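PDB 4V2X: endo-beta-1,4-glucanase (cellulase B) from Bacillus halodurans, which probably hydrolyses beta-1,4-linked glucans, with a family 5 glycoside hydrolase module joined to an Ig-like module and a CBM46 carbohydrate-binding module. Local coordinates for residues R476-T488 and F495-A507. Sequence-based numbering, arbitrary orientation.
Sequences RVNTYRTPVLQST and FSIPASFNGNSLA
The side-chain amide nitrogen of N504, ND2, is shared by two carbonyls. N504 ND2 donates to R481 O across the contact at 2.7 Å, and to F501 O in its own segment at 2.8 Å. Both acceptors lie close to the amide plane. F501 O also takes the backbone N-H of N504, which closes the type I' turn from F501 to N504. OD1 of the same amide bonds to S566 OG, so both ends of the group are held. The amide also lies against P483, whose CG is 3.5 Å from N504 ND2. An alanine in place of N504 would probably leave R481 O and S566 OG without these partners and open a gap beside P483. The N502 amide bonds to the next carbonyl of the linker, T482 O. Its CG is anti to the carbonyl carbon (chi1 -76°), which sends N502 ND2 to T482 O in a nearly straight bond of 3.0 Å. A water links N502 OD1 to R481 NH1. The backbone O of N502 accepts from R481 N in the carbonyl plane. G503 passes close to the T479 and Y480 backbone, where a CB would clash with T479 O. Beyond P483 the segments pair as antiparallel strands. V484 and S500 exchange two backbone bonds, and Q486 N reaches P498 O. L485 and A499 form the next, non-hydrogen-bonded pair. L485 CD2 presses tightly on A499 CB at 3.3 Å, while L485 CB meets I497 CG2. Further on, T488 sets CG2 3.7 Å from F495 CZ and CB against P498 CD. L485, T488 and I497 also touch Y572 of strand 569-577. This is a beta hairpin, strands 484-491 and 495-500, in the antiparallel beta-sheet of the CBM46 module, with the turn after it bonded to the linker from the Ig-like module.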
loop_
_atom_site.group_PDB
_atom_site.type_symbol
_atom_site.label_atom_id
_atom_site.label_comp_id
_atom_site.label_asym_id
_atom_site.label_seq_id
_atom_site.Cartn_x
_atom_site.Cartn_y
_atom_site.Cartn_z
ATOM N N ARG A 476 15.466 -11.157 49.560
ATOM C CA ARG A 476 16.512 -12.104 49.919
ATOM C C ARG A 476 17.526 -11.363 50.775
ATOM O O ARG A 476 18.037 -10.310 50.370
ATOM C CB ARG A 476 17.174 -12.677 48.668
ATOM C CG ARG A 476 16.211 -13.459 47.790
ATOM C CD ARG A 476 16.823 -13.799 46.441
ATOM N NE ARG A 476 17.863 -14.809 46.574
ATOM C CZ ARG A 476 17.620 -16.106 46.720
ATOM N NH1 ARG A 476 16.372 -16.541 46.746
ATOM N NH2 ARG A 476 18.623 -16.964 46.845
ATOM N N VAL A 477 17.800 -11.885 51.971
ATOM C CA VAL A 477 18.743 -11.255 52.882
ATOM C C VAL A 477 20.099 -11.924 52.678
ATOM O O VAL A 477 20.252 -13.114 52.951
ATOM C CB VAL A 477 18.284 -11.360 54.353
ATOM C CG1 VAL A 477 19.335 -10.773 55.289
ATOM C CG2 VAL A 477 16.941 -10.666 54.537
ATOM N N ASN A 478 21.057 -11.147 52.174
ATOM C CA ASN A 478 22.343 -11.657 51.705
ATOM C C ASN A 478 23.505 -11.052 52.464
ATOM O O ASN A 478 23.589 -9.834 52.595
ATOM C CB ASN A 478 22.527 -11.327 50.221
ATOM C CG ASN A 478 21.425 -11.901 49.352
ATOM O OD1 ASN A 478 20.873 -12.957 49.648
ATOM N ND2 ASN A 478 21.086 -11.193 48.274
ATOM N N THR A 479 24.405 -11.898 52.954
ATOM C CA THR A 479 25.644 -11.415 53.540
ATOM C C THR A 479 26.740 -11.492 52.489
ATOM O O THR A 479 26.862 -12.497 51.793
ATOM C CB THR A 479 26.041 -12.247 54.769
ATOM O OG1 THR A 479 25.009 -12.140 55.758
ATOM C CG2 THR A 479 27.350 -11.752 55.351
ATOM N N TYR A 480 27.526 -10.423 52.376
ATOM C CA TYR A 480 28.592 -10.359 51.381
ATOM C C TYR A 480 29.884 -9.772 51.950
ATOM O O TYR A 480 29.881 -9.077 52.974
ATOM C CB TYR A 480 28.141 -9.530 50.172
ATOM C CG TYR A 480 28.142 -8.029 50.414
ATOM C CD1 TYR A 480 27.116 -7.419 51.130
ATOM C CD2 TYR A 480 29.177 -7.228 49.949
ATOM C CE1 TYR A 480 27.118 -6.056 51.362
ATOM C CE2 TYR A 480 29.183 -5.863 50.175
ATOM C CZ TYR A 480 28.144 -5.282 50.879
ATOM O OH TYR A 480 28.137 -3.924 51.120
ATOM N N ARG A 481 30.990 -10.090 51.272
ATOM C CA ARG A 481 32.260 -9.380 51.427
ATOM C C ARG A 481 32.693 -8.919 50.046
ATOM O O ARG A 481 32.155 -9.366 49.035
ATOM C CB ARG A 481 33.362 -10.282 51.968
ATOM C CG ARG A 481 32.910 -11.378 52.901
ATOM C CD ARG A 481 34.078 -12.277 53.252
ATOM N NE ARG A 481 35.170 -11.513 53.857
ATOM C CZ ARG A 481 36.443 -11.550 53.467
ATOM N NH1 ARG A 481 36.837 -12.335 52.471
ATOM N NH2 ARG A 481 37.339 -10.804 54.099
ATOM N N THR A 482 33.695 -8.053 50.000
ATOM C CA THR A 482 34.230 -7.614 48.720
ATOM C C THR A 482 34.605 -8.851 47.895
ATOM O O THR A 482 35.312 -9.735 48.393
ATOM C CB THR A 482 35.445 -6.681 48.900
ATOM O OG1 THR A 482 34.999 -5.439 49.457
ATOM C CG2 THR A 482 36.134 -6.403 47.564
ATOM N N PRO A 483 34.103 -8.932 46.651
ATOM C CA PRO A 483 34.492 -10.049 45.796
ATOM C C PRO A 483 35.926 -9.873 45.334
ATOM O O PRO A 483 36.406 -8.745 45.232
ATOM C CB PRO A 483 33.520 -9.971 44.614
ATOM C CG PRO A 483 32.770 -8.693 44.753
ATOM C CD PRO A 483 33.303 -7.932 45.924
ATOM N N VAL A 484 36.601 -10.988 45.078
ATOM C CA VAL A 484 38.011 -10.974 44.740
ATOM C C VAL A 484 38.195 -11.757 43.455
ATOM O O VAL A 484 37.731 -12.890 43.348
ATOM C CB VAL A 484 38.871 -11.607 45.857
ATOM C CG1 VAL A 484 40.351 -11.503 45.517
ATOM C CG2 VAL A 484 38.589 -10.937 47.195
ATOM N N LEU A 485 38.855 -11.132 42.485
ATOM C CA LEU A 485 39.266 -11.801 41.257
ATOM C C LEU A 485 40.766 -12.024 41.311
ATOM O O LEU A 485 41.496 -11.268 41.966
ATOM C CB LEU A 485 38.904 -10.950 40.038
ATOM C CG LEU A 485 37.414 -10.652 39.883
ATOM C CD1 LEU A 485 37.188 -9.687 38.730
ATOM C CD2 LEU A 485 36.605 -11.920 39.682
ATOM N N GLN A 486 41.228 -13.058 40.621
ATOM C CA GLN A 486 42.642 -13.400 40.658
ATOM C C GLN A 486 43.287 -13.296 39.289
ATOM O O GLN A 486 42.652 -13.545 38.262
ATOM C CB GLN A 486 42.838 -14.809 41.219
ATOM C CG GLN A 486 42.162 -15.063 42.558
ATOM C CD GLN A 486 42.774 -14.274 43.707
ATOM O OE1 GLN A 486 43.745 -13.542 43.533
ATOM N NE2 GLN A 486 42.201 -14.424 44.894
ATOM N N SER A 487 44.559 -12.912 39.306
ATOM C CA SER A 487 45.395 -12.904 38.114
ATOM C C SER A 487 45.466 -14.302 37.532
ATOM O O SER A 487 45.359 -15.293 38.253
ATOM C CB SER A 487 46.788 -12.401 38.458
ATOM O OG SER A 487 46.755 -11.055 38.904
ATOM N N THR A 488 45.624 -14.386 36.219
ATOM C CA THR A 488 45.638 -15.674 35.546
ATOM C C THR A 488 46.169 -15.517 34.128
ATOM O O THR A 488 46.439 -14.407 33.673
ATOM C CB THR A 488 44.228 -16.304 35.518
ATOM O OG1 THR A 488 44.320 -17.693 35.168
ATOM C CG2 THR A 488 43.303 -15.569 34.541
ATOM N N PHE A 495 38.608 -18.915 28.525
ATOM C CA PHE A 495 39.211 -18.015 29.499
ATOM C C PHE A 495 38.314 -17.822 30.719
ATOM O O PHE A 495 37.203 -17.304 30.601
ATOM C CB PHE A 495 39.511 -16.654 28.877
ATOM C CG PHE A 495 40.334 -15.768 29.764
ATOM C CD1 PHE A 495 41.703 -15.934 29.844
ATOM C CD2 PHE A 495 39.735 -14.785 30.542
ATOM C CE1 PHE A 495 42.467 -15.132 30.673
ATOM C CE2 PHE A 495 40.496 -13.970 31.369
ATOM C CZ PHE A 495 41.862 -14.149 31.438
ATOM N N SER A 496 38.821 -18.224 31.882
ATOM C CA SER A 496 38.111 -18.081 33.154
ATOM C C SER A 496 38.979 -17.332 34.153
ATOM O O SER A 496 40.135 -17.704 34.375
ATOM C CB SER A 496 37.766 -19.456 33.738
ATOM O OG SER A 496 36.733 -20.078 32.995
ATOM N N ILE A 497 38.426 -16.287 34.753
ATOM C CA ILE A 497 39.079 -15.590 35.856
ATOM C C ILE A 497 38.692 -16.290 37.164
ATOM O O ILE A 497 37.503 -16.417 37.466
ATOM C CB ILE A 497 38.662 -14.105 35.917
ATOM C CG1 ILE A 497 39.019 -13.392 34.606
ATOM C CG2 ILE A 497 39.337 -13.410 37.092
ATOM C CD1 ILE A 497 38.355 -12.044 34.442
ATOM N N PRO A 498 39.682 -16.786 37.936
ATOM C CA PRO A 498 39.307 -17.329 39.242
ATOM C C PRO A 498 38.665 -16.228 40.081
ATOM O O PRO A 498 39.225 -15.132 40.196
ATOM C CB PRO A 498 40.642 -17.788 39.843
ATOM C CG PRO A 498 41.571 -17.916 38.682
ATOM C CD PRO A 498 41.126 -16.903 37.677
ATOM N N ALA A 499 37.497 -16.520 40.642
ATOM C CA ALA A 499 36.683 -15.496 41.281
ATOM C C ALA A 499 36.051 -15.982 42.573
ATOM O O ALA A 499 35.371 -17.007 42.597
ATOM C CB ALA A 499 35.600 -15.030 40.322
ATOM N N SER A 500 36.283 -15.234 43.644
ATOM C CA SER A 500 35.583 -15.440 44.898
ATOM C C SER A 500 34.428 -14.461 44.937
ATOM O O SER A 500 34.621 -13.285 45.244
ATOM C CB SER A 500 36.518 -15.176 46.075
ATOM O OG SER A 500 37.633 -16.052 46.042
ATOM N N PHE A 501 33.231 -14.940 44.617
ATOM C CA PHE A 501 32.061 -14.071 44.557
ATOM C C PHE A 501 31.676 -13.561 45.943
ATOM O O PHE A 501 31.108 -12.480 46.061
ATOM C CB PHE A 501 30.888 -14.764 43.861
ATOM C CG PHE A 501 31.077 -14.899 42.377
ATOM C CD1 PHE A 501 30.831 -13.822 41.532
ATOM C CD2 PHE A 501 31.517 -16.088 41.825
ATOM C CE1 PHE A 501 31.012 -13.937 40.164
ATOM C CE2 PHE A 501 31.704 -16.209 40.457
ATOM C CZ PHE A 501 31.453 -15.135 39.625
ATOM N N ASN A 502 32.014 -14.334 46.979
ATOM C CA ASN A 502 31.877 -13.897 48.368
ATOM C C ASN A 502 30.479 -13.347 48.690
ATOM O O ASN A 502 30.338 -12.282 49.286
ATOM C CB ASN A 502 32.976 -12.874 48.717
ATOM C CG ASN A 502 34.333 -13.519 48.926
ATOM O OD1 ASN A 502 34.431 -14.714 49.218
ATOM N ND2 ASN A 502 35.397 -12.727 48.787
ATOM N N GLY A 503 29.451 -14.093 48.286
ATOM C CA GLY A 503 28.065 -13.731 48.567
ATOM C C GLY A 503 27.446 -12.720 47.617
ATOM O O GLY A 503 26.291 -12.324 47.805
ATOM N N ASN A 504 28.198 -12.304 46.595
ATOM C CA ASN A 504 27.726 -11.305 45.635
ATOM C C ASN A 504 27.123 -11.915 44.384
ATOM O O ASN A 504 27.468 -13.031 43.989
ATOM C CB ASN A 504 28.865 -10.379 45.214
ATOM C CG ASN A 504 29.358 -9.518 46.347
ATOM O OD1 ASN A 504 28.784 -8.466 46.624
ATOM N ND2 ASN A 504 30.420 -9.961 47.018
ATOM N N SER A 505 26.217 -11.155 43.772
ATOM C CA SER A 505 25.636 -11.493 42.483
ATOM C C SER A 505 26.107 -10.463 41.460
ATOM O O SER A 505 26.039 -9.259 41.718
ATOM C CB SER A 505 24.112 -11.475 42.580
ATOM O OG SER A 505 23.506 -11.628 41.311
ATOM N N LEU A 506 26.589 -10.934 40.314
ATOM C CA LEU A 506 27.097 -10.031 39.286
ATOM C C LEU A 506 25.946 -9.415 38.510
ATOM O O LEU A 506 25.057 -10.125 38.063
ATOM C CB LEU A 506 28.023 -10.783 38.330
ATOM C CG LEU A 506 28.639 -9.972 37.180
ATOM C CD1 LEU A 506 29.632 -8.945 37.693
ATOM C CD2 LEU A 506 29.305 -10.907 36.185
ATOM N N ALA A 507 25.988 -8.095 38.324
ATOM C CA ALA A 507 24.974 -7.382 37.549
ATOM C C ALA A 507 25.392 -7.196 36.087
ATOM O O ALA A 507 24.642 -7.532 35.167
ATOM C CB ALA A 507 24.684 -6.033 38.187
HETATM O O HOH W 1 35.732 -15.248 51.809
HETATM O O HOH W 2 39.739 -16.031 44.487
#